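Local coordinates for protein anaerobically-induced outer membrane porin OprE (Pseudomonas aeruginosa, PDB 4FRX) that probably acts as a porin, a water-filled beta-barrel channel that lets small solutes cross the outer membrane, at residues A[347-352]-A[357-362]. Residues are numbered along the deposited sequence; the frame is centred on the assembly and turned at random.
With C8E ((hydroxyethyloxy)tri(ethyloxy)octane), chain E.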
loop_
_atom_site.group_PDB
_atom_site.type_symbol
_atom_site.label_atom_id
_atom_site.label_comp_id
_atom_site.label_asym_id
_atom_site.label_seq_id
_atom_site.Cartn_x
_atom_site.Cartn_y
_atom_site.Cartn_z
ATOM N N GLY A 347 15.699 -9.636 10.900
ATOM C CA GLY A 347 16.164 -8.261 10.937
ATOM C C GLY A 347 17.174 -8.009 12.036
ATOM O O GLY A 347 17.207 -8.721 13.037
ATOM N N TYR A 348 18.018 -7.004 11.837
ATOM C CA TYR A 348 18.945 -6.579 12.882
ATOM C C TYR A 348 19.049 -5.069 12.913
ATOM O O TYR A 348 19.271 -4.435 11.878
ATOM C CB TYR A 348 20.337 -7.180 12.693
ATOM C CG TYR A 348 21.224 -6.951 13.907
ATOM C CD1 TYR A 348 20.947 -7.592 15.109
ATOM C CD2 TYR A 348 22.308 -6.085 13.860
ATOM C CE1 TYR A 348 21.726 -7.399 16.224
ATOM C CE2 TYR A 348 23.108 -5.881 14.985
ATOM C CZ TYR A 348 22.803 -6.550 16.164
ATOM O OH TYR A 348 23.558 -6.381 17.302
ATOM N N ASP A 349 18.874 -4.510 14.106
ATOM C CA ASP A 349 19.029 -3.078 14.353
ATOM C C ASP A 349 20.411 -2.843 14.946
ATOM O O ASP A 349 20.687 -3.271 16.063
ATOM C CB ASP A 349 17.951 -2.605 15.331
ATOM C CG ASP A 349 18.003 -1.099 15.595
ATOM O OD1 ASP A 349 19.049 -0.461 15.349
ATOM O OD2 ASP A 349 16.982 -0.551 16.054
ATOM N N PHE A 350 21.281 -2.158 14.210
ATOM C CA PHE A 350 22.668 -2.019 14.648
ATOM C C PHE A 350 22.878 -0.980 15.753
ATOM O O PHE A 350 24.010 -0.752 16.178
ATOM C CB PHE A 350 23.573 -1.710 13.465
ATOM C CG PHE A 350 23.793 -2.872 12.555
ATOM C CD1 PHE A 350 22.871 -3.180 11.565
ATOM C CD2 PHE A 350 24.931 -3.655 12.677
ATOM C CE1 PHE A 350 23.082 -4.242 10.716
ATOM C CE2 PHE A 350 25.143 -4.721 11.830
ATOM C CZ PHE A 350 24.222 -5.013 10.848
ATOM N N ALA A 351 21.794 -0.358 16.214
ATOM C CA ALA A 351 21.876 0.579 17.329
ATOM C C ALA A 351 22.382 -0.120 18.585
ATOM O O ALA A 351 23.139 0.453 19.369
ATOM C CB ALA A 351 20.524 1.228 17.594
ATOM N N THR A 352 21.976 -1.369 18.768
ATOM C CA THR A 352 22.326 -2.107 19.977
ATOM C C THR A 352 23.824 -2.406 20.050
ATOM O O THR A 352 24.342 -2.776 21.106
ATOM C CB THR A 352 21.552 -3.437 20.056
ATOM O OG1 THR A 352 22.266 -4.449 19.337
ATOM C CG2 THR A 352 20.164 -3.269 19.462
ATOM N N GLY A 357 20.888 3.932 13.590
ATOM C CA GLY A 357 20.451 4.372 12.279
ATOM C C GLY A 357 20.689 3.367 11.166
ATOM O O GLY A 357 20.158 3.539 10.069
ATOM N N LEU A 358 21.501 2.341 11.430
ATOM C CA LEU A 358 21.742 1.276 10.446
ATOM C C LEU A 358 20.887 0.046 10.759
ATOM O O LEU A 358 20.901 -0.460 11.882
ATOM C CB LEU A 358 23.237 0.893 10.368
ATOM C CG LEU A 358 23.626 -0.214 9.368
ATOM C CD1 LEU A 358 23.549 0.254 7.917
ATOM C CD2 LEU A 358 25.011 -0.801 9.646
ATOM N N THR A 359 20.128 -0.424 9.771
ATOM C CA THR A 359 19.305 -1.621 9.952
ATOM C C THR A 359 19.400 -2.553 8.740
ATOM O O THR A 359 19.621 -2.113 7.612
ATOM C CB THR A 359 17.810 -1.264 10.165
ATOM O OG1 THR A 359 17.337 -0.513 9.044
ATOM C CG2 THR A 359 17.596 -0.452 11.440
ATOM N N PHE A 360 19.239 -3.846 8.982
ATOM C CA PHE A 360 19.148 -4.815 7.894
ATOM C C PHE A 360 17.901 -5.655 8.058
ATOM O O PHE A 360 17.589 -6.103 9.156
ATOM C CB PHE A 360 20.374 -5.733 7.855
ATOM C CG PHE A 360 20.277 -6.810 6.816
ATOM C CD1 PHE A 360 20.559 -6.530 5.488
ATOM C CD2 PHE A 360 19.899 -8.102 7.163
ATOM C CE1 PHE A 360 20.456 -7.525 4.521
ATOM C CE2 PHE A 360 19.799 -9.100 6.204
ATOM C CZ PHE A 360 20.079 -8.815 4.886
ATOM N N ASN A 361 17.189 -5.893 6.958
ATOM C CA ASN A 361 16.062 -6.811 6.997
ATOM C C ASN A 361 16.044 -7.744 5.791
ATOM O O ASN A 361 16.467 -7.366 4.694
ATOM C CB ASN A 361 14.743 -6.041 7.089
ATOM C CG ASN A 361 14.607 -5.293 8.394
ATOM O OD1 ASN A 361 14.996 -4.128 8.504
ATOM N ND2 ASN A 361 14.065 -5.964 9.398
ATOM N N THR A 362 15.571 -8.965 5.999
ATOM C CA THR A 362 15.371 -9.862 4.869
ATOM C C THR A 362 14.139 -10.735 5.065
ATOM O O THR A 362 13.731 -11.017 6.183
ATOM C CB THR A 362 16.606 -10.721 4.591
ATOM O OG1 THR A 362 16.411 -11.452 3.372
ATOM C CG2 THR A 362 16.866 -11.697 5.750
HETATM C C1 C8E E . 25.302 -10.281 14.089
HETATM C C2 C8E E . 24.114 -9.545 13.481
HETATM C C3 C8E E . 24.458 -8.998 12.097
HETATM C C4 C8E E . 23.280 -9.164 11.145
HETATM C C5 C8E E . 23.751 -9.540 9.749
HETATM C C6 C8E E . 23.650 -8.332 8.824
HETATM C C7 C8E E . 24.354 -8.574 7.492
HETATM C C8 C8E E . 23.796 -7.635 6.437
HETATM O O9 C8E E . 24.838 -7.095 5.661
HETATM C C10 C8E E . 24.910 -7.686 4.386
HETATM C C11 C8E E . 25.303 -6.622 3.367
HETATM O O HOH W 1 19.115 2.079 14.272
#
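Y348 and F360 form an antiparallel hydrogen-bonded pair, Y348 N to F360 O at 2.9 Å and F360 N to Y348 O at 3.0 Å, and beyond the end of strand 340-349 one further bond, F350 N to L358 O (2.9 Å), is made as the chain bends into a 3-10 turn. In the flanking non-hydrogen-bonded pairs, G347 with N361 and D349 with T359, the side chains of D349, T359 and N361 lie on the other face of the sheet; at the first, N361 ND2 lies 3.5 Å from the bare CA of G347. With CG anti to its carbonyl carbon (chi1 -72°), F350 swings toward the partner strand. Its ring is sandwiched: L358 CD2 makes a CH-pi contact 3.9 Å from the centroid, 19° off the normal, while the CD2 edge of Y348 meets the opposite face. A C8E detergent lies along the same aromatic surface, its C2 over the Y348 ring and its C8 over the F360 ring, consistent with a belt facing the membrane. On the D349 side, D349 OD1 accepts from A351 N in an Asx turn, from above the carboxylate plane, and from a water (2.8 Å) that in turn accepts from G357 N, tying together the two ends of the loop. The contact closes a short hairpin of the OprD-family barrel, probably at its periplasmic end. Strand 340-349 continues the wall through backbone hydrogen bonds of G347 with S296 and D349 with G294, and strand 358-370 pairs with strand 377-389, where L358 packs on L386 and Y388 and F360 on I384.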